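Local coordinates for extracellular solute-binding protein, family 1 (PDB 3OMB) that probably captures an extracellular solute, perhaps a carbohydrate, as the binding component of an ABC-type uptake system, and carries a bound magnesium ion, at residues A[144-149]-A[470-475]; A[407-410]-A[415-418]; A[453-456]-A[460-463]. All blocks are in the same frame, centred on the assembly; numbering follows the deposited sequence.

The chain probably has the two-lobed fold of periplasmic-type solute-binding proteins. Contact 1 joins an early segment, between helix 136-142 and strand 152-155, to a late one leading into helix 473-486, and both other contacts are nested inside the loop it closes. These two are local turns: contact 2, at the end of helix 403-411, closes before contact 3, in the link between helices 436-452 and 473-486, opens. The centre of contact 2 lies about 36 Å from that of either other contact, and it is across the chain's centre from contact 3; contacts 1 and 3 are about 24 Å apart between centres. Helix 519-534 runs beside both of these, and all three contacts lie away from the magnesium site.

Contact 1 of 3, residues A[144-149]-A[470-475]; sequences DSKGRI and NMDPSD
A small polar contact, bridged by water, sets the tight turn at D144 against N470, just ahead of helix 473-486, so that two pieces of chain over 300 residues apart meet near the surface. D144 to G147 form a type I beta turn, and D144 makes it an Asx turn as well. The amide oxygen of N470 rests on the aliphatic part of D144, with OD1 of N470 3.4 Å from CA of D144; this is a van der Waals approach. Asparagine suits the place because its other amide atom, ND2, can donate to the carbonyl of Y465, with weaker bonds to those of K140 and T143. Direct contact is supplemented by water 1, which donates to the N470 carbonyl O at 3.0 Å and lies 2.8 Å from S145 OG; the short serine hydroxyl thus reaches across through the solvent molecule. The same N470 carbonyl also bonds Y533 OH of helix 519-534. Farther out, the end of K146 comes nearer to D472, but NZ of K146 and OD1 of D472 remain 5.2 Å apart, too far for a salt bridge, though the opposite charges may attract weakly. G147 has positive phi (73°), a conformation that glycine adopts easily. D144 CG sits between its own backbone N and carbonyl carbon (chi1 62°), which turns the carboxylate back over the turn, while OD2 bonds Y109 OH. OD1 is gripped twice, from opposite faces of the carboxylate plane: by K146 N at an N-H...O angle of 130°, and by R148 N, 2.8 Å from D144 OD1.

Contact 2 of 3, residues A[407-410]-A[415-418]; sequences SQLT and YPGL
L409 and Y415 have the most surface buried here, with T410 next, and together they fold the chain leaving helix 403-411 back against its last turn. L409 sets out toward the returning segment, and its CD1 methyl packs on the ring of P416, 3.9 Å from P416 CG, the two side chains crossing at about a right angle. A branched leucine and a compact proline ring fit this buried spot because both present only carbon. P416 also places its CD over one face of the Y415 ring, 3.5 Å above the plane and offset toward the rim. The chain thus reverses just after the C-terminal end of helix 403-411 and packs back on it. T410 and Y415 run side by side, pointing the same way. T410 OG1 meets the ring at its edge, in the plane, 3.3 Å from CD1 of Y415. This is a van der Waals approach, for the hydroxyl's hydrogen bond is to the carbonyl of L406, four residues back in the helix; threonine's short branched side chain allows both. With CG anti to its backbone N (chi1 -168°), Y415 extends its ring past T410, and its OH reaches the carbonyl of F383 in helix 376-384.

Contact 3 of 3, residues A[453-456]-A[460-463]; sequences SHFD and DYIP
D460 closes a short loop onto D456 in the link between helices 436-452 and 473-486. The loop begins as an Asx turn, D456 OD1 accepting from the amide of V458 two residues on and from that of K459 as well. It is closed by a backbone bond spanning five residues, D460 N donating to the carbonyl O of D456 at 2.9 Å. From CB outward, D460 meets first the F455 side chain, CB to CB at 3.9 Å, and the carbonyl O of D456, 3.3 Å from D460 CB. CG follows beside the D456 backbone, standing beside its own backbone N and anti to the carbonyl carbon (chi1 -55°), which carries the carboxylate across to the amide of D456. At the tip the two oxygens part. OD1 accepts from the backbone N of N252, next to strand 248-251, whereas OD2 of D460 takes the D456 amide N at 2.8 Å in a nearly straight bond (169°), reached on its anti side and somewhat out of the carboxylate plane. The same OD2 of D460 also lies 3.3 Å from D456 CB. Aspartate suits this place because its short arm offers two acceptors for two backbone amides. D456 OD2 and D460 OD2 are 5.4 Å apart, so any repulsion between them is probably modest. Beside these bonds, F455 and Y461 lie side by side, pointing the same way, and both also touch V236; the hydroxyl of Y461 bonds D464. The ring atom CE1 of F455 lies 3.9 Å from Y461 CB, which approaches the ring obliquely.

Contact 1 of 3, residues A[144-149]-A[470-475]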
ATOM      1  N   ASP A 144      -8.626  18.009   6.236  1.00 28.38           N
ATOM      2  CA  ASP A 144      -7.383  18.588   6.698  1.00 29.59           C
ATOM      3  C   ASP A 144      -7.578  19.304   8.035  1.00 30.26           C
ATOM      4  O   ASP A 144      -8.678  19.323   8.611  1.00 30.07           O
ATOM      5  CB  ASP A 144      -6.739  19.492   5.637  1.00 29.79           C
ATOM      6  CG  ASP A 144      -7.605  20.693   5.274  1.00 30.82           C
ATOM      7  OD1 ASP A 144      -8.385  21.182   6.125  1.00 31.92           O
ATOM      8  OD2 ASP A 144      -7.486  21.167   4.126  1.00 31.68           O
ATOM      9  N   SER A 145      -6.498  19.886   8.524  1.00 31.08           N
ATOM     10  CA  SER A 145      -6.501  20.524   9.822  1.00 32.64           C
ATOM     11  C   SER A 145      -7.312  21.822   9.809  1.00 33.32           C
ATOM     12  O   SER A 145      -7.600  22.364  10.866  1.00 34.40           O
ATOM     13  CB  SER A 145      -5.066  20.806  10.278  1.00 32.70           C
ATOM     14  OG  SER A 145      -4.435  21.701   9.372  1.00 33.55           O
ATOM     15  N   LYS A 146      -7.644  22.332   8.624  1.00 33.49           N
ATOM     16  CA  LYS A 146      -8.466  23.530   8.521  1.00 34.14           C
ATOM     17  C   LYS A 146      -9.930  23.119   8.401  1.00 33.37           C
ATOM     18  O   LYS A 146     -10.794  23.973   8.215  1.00 33.72           O
ATOM     19  CB  LYS A 146      -8.064  24.388   7.313  1.00 34.66           C
ATOM     20  CG  LYS A 146      -6.577  24.627   7.147  1.00 37.18           C
ATOM     21  CD  LYS A 146      -6.191  25.910   7.807  1.00 42.01           C
ATOM     22  CE  LYS A 146      -4.734  26.259   7.576  1.00 44.25           C
ATOM     23  NZ  LYS A 146      -4.499  27.576   8.257  1.00 46.64           N
ATOM     24  N   GLY A 147     -10.196  21.814   8.507  1.00 32.26           N
ATOM     25  CA  GLY A 147     -11.543  21.244   8.345  1.00 30.77           C
ATOM     26  C   GLY A 147     -12.064  21.202   6.916  1.00 30.20           C
ATOM     27  O   GLY A 147     -13.257  20.936   6.687  1.00 30.33           O
ATOM     28  N   ARG A 148     -11.202  21.452   5.934  1.00 29.04           N
ATOM     29  CA  ARG A 148     -11.678  21.391   4.543  1.00 28.91           C
ATOM     30  C   ARG A 148     -11.590  19.969   3.968  1.00 27.78           C
ATOM     31  O   ARG A 148     -10.787  19.150   4.424  1.00 27.06           O
ATOM     32  CB  ARG A 148     -10.946  22.397   3.649  1.00 28.87           C
ATOM     33  CG  ARG A 148     -11.045  23.827   4.148  1.00 31.91           C
ATOM     34  CD  ARG A 148     -10.458  24.769   3.124  1.00 36.00           C
ATOM     35  NE  ARG A 148     -10.585  26.167   3.521  1.00 38.89           N
ATOM     36  CZ  ARG A 148      -9.625  26.876   4.109  1.00 39.92           C
ATOM     37  NH1 ARG A 148      -8.448  26.332   4.403  1.00 40.89           N
ATOM     38  NH2 ARG A 148      -9.852  28.135   4.418  1.00 40.41           N
ATOM     39  N   ILE A 149     -12.421  19.683   2.972  1.00 27.28           N
ATOM     40  CA  ILE A 149     -12.375  18.372   2.321  1.00 26.81           C
ATOM     41  C   ILE A 149     -12.174  18.594   0.839  1.00 26.62           C
ATOM     42  O   ILE A 149     -13.106  18.971   0.121  1.00 27.15           O
ATOM     43  CB  ILE A 149     -13.656  17.576   2.549  1.00 26.65           C
ATOM     44  CG1 ILE A 149     -13.893  17.322   4.036  1.00 26.09           C
ATOM     45  CG2 ILE A 149     -13.611  16.234   1.768  1.00 26.95           C
ATOM     46  CD1 ILE A 149     -15.280  16.656   4.330  1.00 26.68           C
ATOM     47  N   ASN A 470      -1.906  15.808   3.489  1.00 29.14           N
ATOM     48  CA  ASN A 470      -2.729  16.468   4.511  1.00 28.80           C
ATOM     49  C   ASN A 470      -2.013  17.574   5.329  1.00 28.53           C
ATOM     50  O   ASN A 470      -2.404  17.873   6.467  1.00 27.88           O
ATOM     51  CB  ASN A 470      -3.277  15.409   5.479  1.00 28.63           C
ATOM     52  CG  ASN A 470      -4.808  15.457   5.593  1.00 29.26           C
ATOM     53  OD1 ASN A 470      -5.458  16.334   5.017  1.00 29.18           O
ATOM     54  ND2 ASN A 470      -5.381  14.513   6.342  1.00 28.07           N
HETATM   55  N   MSE A 471      -0.963  18.147   4.750  1.00 28.42           N
HETATM   56  CA  MSE A 471      -0.137  19.194   5.370  1.00 29.31           C
HETATM   57  C   MSE A 471      -0.265  20.496   4.592  1.00 30.41           C
HETATM   58  O   MSE A 471      -0.727  20.472   3.457  1.00 31.37           O
HETATM   59  CB  MSE A 471       1.328  18.819   5.240  1.00 28.83           C
HETATM   60  CG  MSE A 471       1.761  17.709   6.070  1.00 29.11           C
HETATM   61 SE   MSE A 471       3.640  17.382   5.784  0.75 29.08          SE
HETATM   62  CE  MSE A 471       3.635  15.897   7.021  1.00 28.72           C
ATOM     63  N   ASP A 472       0.194  21.606   5.174  1.00 30.73           N
ATOM     64  CA  ASP A 472       0.475  22.844   4.425  1.00 32.41           C
ATOM     65  C   ASP A 472       1.428  22.543   3.242  1.00 31.22           C
ATOM     66  O   ASP A 472       2.339  21.727   3.390  1.00 30.70           O
ATOM     67  CB  ASP A 472       1.196  23.878   5.318  1.00 33.79           C
ATOM     68  CG  ASP A 472       0.348  24.378   6.499  1.00 38.10           C
ATOM     69  OD1 ASP A 472      -0.907  24.259   6.483  1.00 43.88           O
ATOM     70  OD2 ASP A 472       0.952  24.935   7.452  1.00 42.08           O
ATOM     71  N   PRO A 473       1.244  23.214   2.088  1.00 31.09           N
ATOM     72  CA  PRO A 473       2.215  23.061   0.999  1.00 30.51           C
ATOM     73  C   PRO A 473       3.648  23.459   1.367  1.00 29.85           C
ATOM     74  O   PRO A 473       4.597  22.871   0.845  1.00 29.95           O
ATOM     75  CB  PRO A 473       1.686  23.984  -0.110  1.00 30.67           C
ATOM     76  CG  PRO A 473       0.445  24.603   0.400  1.00 31.07           C
ATOM     77  CD  PRO A 473       0.011  23.887   1.632  1.00 31.10           C
ATOM     78  N   SER A 474       3.820  24.429   2.254  1.00 29.13           N
ATOM     79  CA  SER A 474       5.178  24.812   2.637  1.00 29.07           C
ATOM     80  C   SER A 474       5.861  23.709   3.445  1.00 27.78           C
ATOM     81  O   SER A 474       7.072  23.549   3.368  1.00 27.53           O
ATOM     82  CB  SER A 474       5.195  26.124   3.410  1.00 29.82           C
ATOM     83  OG  SER A 474       4.383  25.994   4.572  1.00 33.22           O
ATOM     84  N   ASP A 475       5.092  22.952   4.226  1.00 26.14           N
ATOM     85  CA  ASP A 475       5.669  21.859   4.994  1.00 25.31           C
ATOM     86  C   ASP A 475       5.983  20.656   4.105  1.00 24.40           C
ATOM     87  O   ASP A 475       7.041  20.058   4.232  1.00 23.36           O
ATOM     88  CB  ASP A 475       4.782  21.478   6.185  1.00 25.62           C
ATOM     89  CG  ASP A 475       5.062  22.338   7.423  1.00 27.02           C
ATOM     90  OD1 ASP A 475       6.046  23.119   7.405  1.00 27.59           O
ATOM     91  OD2 ASP A 475       4.315  22.206   8.425  1.00 26.60           O
TER
HETATM   92  O   HOH W   1      -3.816  20.508   6.949  1.00 37.91           O

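Contact 2 of 3, residues A[407-410]-A[415-418]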
ATOM      1  N   SER A 407     -10.146 -13.942 -13.858  1.00 39.88           N
ATOM      2  CA  SER A 407      -8.771 -14.234 -14.294  1.00 40.61           C
ATOM      3  C   SER A 407      -8.636 -14.164 -15.821  1.00 40.72           C
ATOM      4  O   SER A 407      -7.656 -13.635 -16.345  1.00 40.22           O
ATOM      5  CB  SER A 407      -8.325 -15.616 -13.814  1.00 41.16           C
ATOM      6  OG  SER A 407      -7.999 -15.631 -12.436  1.00 42.00           O
ATOM      7  N   GLN A 408      -9.630 -14.696 -16.524  1.00 41.18           N
ATOM      8  CA  GLN A 408      -9.643 -14.650 -17.970  1.00 41.82           C
ATOM      9  C   GLN A 408      -9.677 -13.197 -18.458  1.00 41.04           C
ATOM     10  O   GLN A 408      -8.890 -12.810 -19.329  1.00 40.61           O
ATOM     11  CB  GLN A 408     -10.846 -15.396 -18.527  1.00 42.61           C
ATOM     12  CG  GLN A 408     -10.655 -15.736 -20.008  1.00 46.64           C
ATOM     13  CD  GLN A 408     -11.830 -15.326 -20.882  1.00 50.09           C
ATOM     14  OE1 GLN A 408     -12.316 -14.184 -20.815  1.00 51.65           O
ATOM     15  NE2 GLN A 408     -12.277 -16.252 -21.734  1.00 50.89           N
ATOM     16  N   LEU A 409     -10.592 -12.404 -17.893  1.00 39.45           N
ATOM     17  CA  LEU A 409     -10.713 -10.994 -18.257  1.00 38.56           C
ATOM     18  C   LEU A 409      -9.416 -10.225 -18.011  1.00 38.49           C
ATOM     19  O   LEU A 409      -8.971  -9.497 -18.888  1.00 38.28           O
ATOM     20  CB  LEU A 409     -11.900 -10.341 -17.531  1.00 37.43           C
ATOM     21  CG  LEU A 409     -13.288 -10.778 -18.028  1.00 36.80           C
ATOM     22  CD1 LEU A 409     -14.402 -10.298 -17.080  1.00 34.52           C
ATOM     23  CD2 LEU A 409     -13.580 -10.342 -19.480  1.00 36.19           C
ATOM     24  N   THR A 410      -8.826 -10.411 -16.827  1.00 38.82           N
ATOM     25  CA  THR A 410      -7.519  -9.849 -16.432  1.00 39.31           C
ATOM     26  C   THR A 410      -6.393 -10.229 -17.373  1.00 39.78           C
ATOM     27  O   THR A 410      -5.623  -9.369 -17.791  1.00 40.01           O
ATOM     28  CB  THR A 410      -7.096 -10.324 -15.025  1.00 39.30           C
ATOM     29  OG1 THR A 410      -8.095  -9.951 -14.072  1.00 39.63           O
ATOM     30  CG2 THR A 410      -5.751  -9.720 -14.615  1.00 38.63           C
ATOM     31  N   TYR A 415     -10.009  -6.277 -17.519  1.00 29.07           N
ATOM     32  CA  TYR A 415     -10.550  -6.258 -16.173  1.00 27.73           C
ATOM     33  C   TYR A 415     -11.790  -5.343 -16.175  1.00 26.84           C
ATOM     34  O   TYR A 415     -11.721  -4.233 -16.701  1.00 26.62           O
ATOM     35  CB  TYR A 415      -9.502  -5.806 -15.147  1.00 27.19           C
ATOM     36  CG  TYR A 415      -9.984  -6.062 -13.746  1.00 28.08           C
ATOM     37  CD1 TYR A 415      -9.770  -7.309 -13.130  1.00 28.57           C
ATOM     38  CD2 TYR A 415     -10.701  -5.076 -13.040  1.00 25.28           C
ATOM     39  CE1 TYR A 415     -10.240  -7.558 -11.836  1.00 28.25           C
ATOM     40  CE2 TYR A 415     -11.180  -5.318 -11.768  1.00 25.53           C
ATOM     41  CZ  TYR A 415     -10.948  -6.555 -11.167  1.00 27.47           C
ATOM     42  OH  TYR A 415     -11.428  -6.798  -9.899  1.00 27.57           O
ATOM     43  N   PRO A 416     -12.935  -5.825 -15.637  1.00 25.97           N
ATOM     44  CA  PRO A 416     -14.208  -5.131 -15.906  1.00 25.62           C
ATOM     45  C   PRO A 416     -14.493  -3.937 -14.979  1.00 25.16           C
ATOM     46  O   PRO A 416     -15.592  -3.354 -15.029  1.00 25.58           O
ATOM     47  CB  PRO A 416     -15.252  -6.239 -15.732  1.00 25.50           C
ATOM     48  CG  PRO A 416     -14.653  -7.163 -14.742  1.00 25.77           C
ATOM     49  CD  PRO A 416     -13.146  -7.095 -14.920  1.00 25.84           C
ATOM     50  N   GLY A 417     -13.531  -3.579 -14.138  1.00 24.05           N
ATOM     51  CA  GLY A 417     -13.699  -2.440 -13.250  1.00 24.01           C
ATOM     52  C   GLY A 417     -12.411  -1.704 -12.968  1.00 23.91           C
ATOM     53  O   GLY A 417     -11.431  -1.852 -13.699  1.00 23.94           O
ATOM     54  N   LEU A 418     -12.423  -0.904 -11.906  1.00 23.75           N
ATOM     55  CA  LEU A 418     -11.259  -0.132 -11.480  1.00 23.84           C
ATOM     56  C   LEU A 418     -10.412  -0.830 -10.415  1.00 23.93           C
ATOM     57  O   LEU A 418      -9.303  -0.376 -10.101  1.00 23.89           O
ATOM     58  CB  LEU A 418     -11.709   1.231 -10.959  1.00 23.40           C
ATOM     59  CG  LEU A 418     -12.317   2.149 -12.016  1.00 23.54           C
ATOM     60  CD1 LEU A 418     -12.807   3.423 -11.375  1.00 22.85           C
ATOM     61  CD2 LEU A 418     -11.316   2.462 -13.135  1.00 22.01           C
TER

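Contact 3 of 3, residues A[453-456]-A[460-463]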
ATOM      1  N   SER A 453      -1.231  -6.826  17.911  1.00 16.93           N
ATOM      2  CA  SER A 453      -1.798  -6.374  19.190  1.00 17.01           C
ATOM      3  C   SER A 453      -0.742  -5.822  20.168  1.00 17.05           C
ATOM      4  O   SER A 453      -1.090  -5.298  21.232  1.00 17.72           O
ATOM      5  CB  SER A 453      -2.569  -7.514  19.861  1.00 17.27           C
ATOM      6  OG  SER A 453      -1.682  -8.431  20.485  1.00 17.02           O
ATOM      7  N   HIS A 454       0.536  -5.954  19.825  1.00 16.46           N
ATOM      8  CA  HIS A 454       1.611  -5.534  20.725  1.00 16.74           C
ATOM      9  C   HIS A 454       1.996  -4.060  20.618  1.00 17.38           C
ATOM     10  O   HIS A 454       2.963  -3.628  21.243  1.00 18.05           O
ATOM     11  CB  HIS A 454       2.863  -6.398  20.504  1.00 16.60           C
ATOM     12  CG  HIS A 454       2.685  -7.843  20.878  1.00 15.52           C
ATOM     13  ND1 HIS A 454       3.580  -8.827  20.493  1.00 14.84           N
ATOM     14  CD2 HIS A 454       1.708  -8.476  21.577  1.00 14.39           C
ATOM     15  CE1 HIS A 454       3.166 -10.000  20.948  1.00 13.89           C
ATOM     16  NE2 HIS A 454       2.038  -9.813  21.619  1.00 14.80           N
ATOM     17  N   PHE A 455       1.281  -3.287  19.806  1.00 17.12           N
ATOM     18  CA  PHE A 455       1.554  -1.856  19.723  1.00 17.08           C
ATOM     19  C   PHE A 455       0.248  -1.045  19.793  1.00 17.55           C
ATOM     20  O   PHE A 455      -0.822  -1.566  19.472  1.00 17.34           O
ATOM     21  CB  PHE A 455       2.384  -1.518  18.472  1.00 16.75           C
ATOM     22  CG  PHE A 455       1.629  -1.630  17.164  1.00 16.33           C
ATOM     23  CD1 PHE A 455       0.930  -0.552  16.654  1.00 15.81           C
ATOM     24  CD2 PHE A 455       1.671  -2.812  16.420  1.00 17.05           C
ATOM     25  CE1 PHE A 455       0.227  -0.655  15.440  1.00 17.20           C
ATOM     26  CE2 PHE A 455       0.990  -2.937  15.204  1.00 17.86           C
ATOM     27  CZ  PHE A 455       0.259  -1.865  14.714  1.00 18.66           C
ATOM     28  N   ASP A 456       0.341   0.199  20.254  1.00 17.94           N
ATOM     29  CA  ASP A 456      -0.794   1.134  20.270  1.00 18.99           C
ATOM     30  C   ASP A 456      -0.915   1.735  18.871  1.00 19.36           C
ATOM     31  O   ASP A 456       0.044   2.326  18.383  1.00 19.28           O
ATOM     32  CB  ASP A 456      -0.543   2.230  21.319  1.00 19.33           C
ATOM     33  CG  ASP A 456      -1.755   3.131  21.542  1.00 21.75           C
ATOM     34  OD1 ASP A 456      -2.261   3.744  20.565  1.00 23.60           O
ATOM     35  OD2 ASP A 456      -2.189   3.258  22.717  1.00 25.45           O
ATOM     36  N   ASP A 460       2.110   4.331  18.897  1.00 17.86           N
ATOM     37  CA  ASP A 460       3.246   3.553  18.375  1.00 17.47           C
ATOM     38  C   ASP A 460       3.219   3.373  16.860  1.00 17.10           C
ATOM     39  O   ASP A 460       3.934   2.529  16.295  1.00 16.90           O
ATOM     40  CB  ASP A 460       3.295   2.181  19.047  1.00 18.00           C
ATOM     41  CG  ASP A 460       3.333   2.266  20.565  1.00 19.24           C
ATOM     42  OD1 ASP A 460       3.999   3.177  21.122  1.00 21.71           O
ATOM     43  OD2 ASP A 460       2.700   1.402  21.213  1.00 21.21           O
ATOM     44  N   TYR A 461       2.389   4.161  16.195  1.00 17.10           N
ATOM     45  CA  TYR A 461       2.211   4.072  14.750  1.00 17.61           C
ATOM     46  C   TYR A 461       1.710   5.435  14.327  1.00 18.34           C
ATOM     47  O   TYR A 461       0.758   5.948  14.907  1.00 19.42           O
ATOM     48  CB  TYR A 461       1.162   3.020  14.395  1.00 16.79           C
ATOM     49  CG  TYR A 461       0.980   2.826  12.891  1.00 17.64           C
ATOM     50  CD1 TYR A 461      -0.106   3.405  12.205  1.00 17.58           C
ATOM     51  CD2 TYR A 461       1.885   2.072  12.158  1.00 16.10           C
ATOM     52  CE1 TYR A 461      -0.276   3.220  10.844  1.00 17.88           C
ATOM     53  CE2 TYR A 461       1.721   1.889  10.787  1.00 18.00           C
ATOM     54  CZ  TYR A 461       0.645   2.465  10.139  1.00 18.43           C
ATOM     55  OH  TYR A 461       0.495   2.276   8.776  1.00 19.60           O
ATOM     56  N   ILE A 462       2.350   6.032  13.332  1.00 18.45           N
ATOM     57  CA  ILE A 462       1.873   7.307  12.801  1.00 18.19           C
ATOM     58  C   ILE A 462       0.701   7.020  11.861  1.00 18.51           C
ATOM     59  O   ILE A 462       0.904   6.423  10.803  1.00 18.54           O
ATOM     60  CB  ILE A 462       2.987   8.033  12.037  1.00 17.76           C
ATOM     61  CG1 ILE A 462       4.161   8.340  12.971  1.00 17.90           C
ATOM     62  CG2 ILE A 462       2.446   9.309  11.363  1.00 17.08           C
ATOM     63  CD1 ILE A 462       5.492   8.657  12.218  1.00 17.38           C
ATOM     64  N   PRO A 463      -0.529   7.435  12.239  1.00 18.97           N
ATOM     65  CA  PRO A 463      -1.659   6.949  11.444  1.00 18.99           C
ATOM     66  C   PRO A 463      -1.684   7.432   9.990  1.00 18.90           C
ATOM     67  O   PRO A 463      -1.054   8.435   9.638  1.00 17.73           O
ATOM     68  CB  PRO A 463      -2.892   7.432  12.239  1.00 19.26           C
ATOM     69  CG  PRO A 463      -2.383   7.577  13.659  1.00 19.53           C
ATOM     70  CD  PRO A 463      -0.987   8.144  13.456  1.00 18.82           C
TER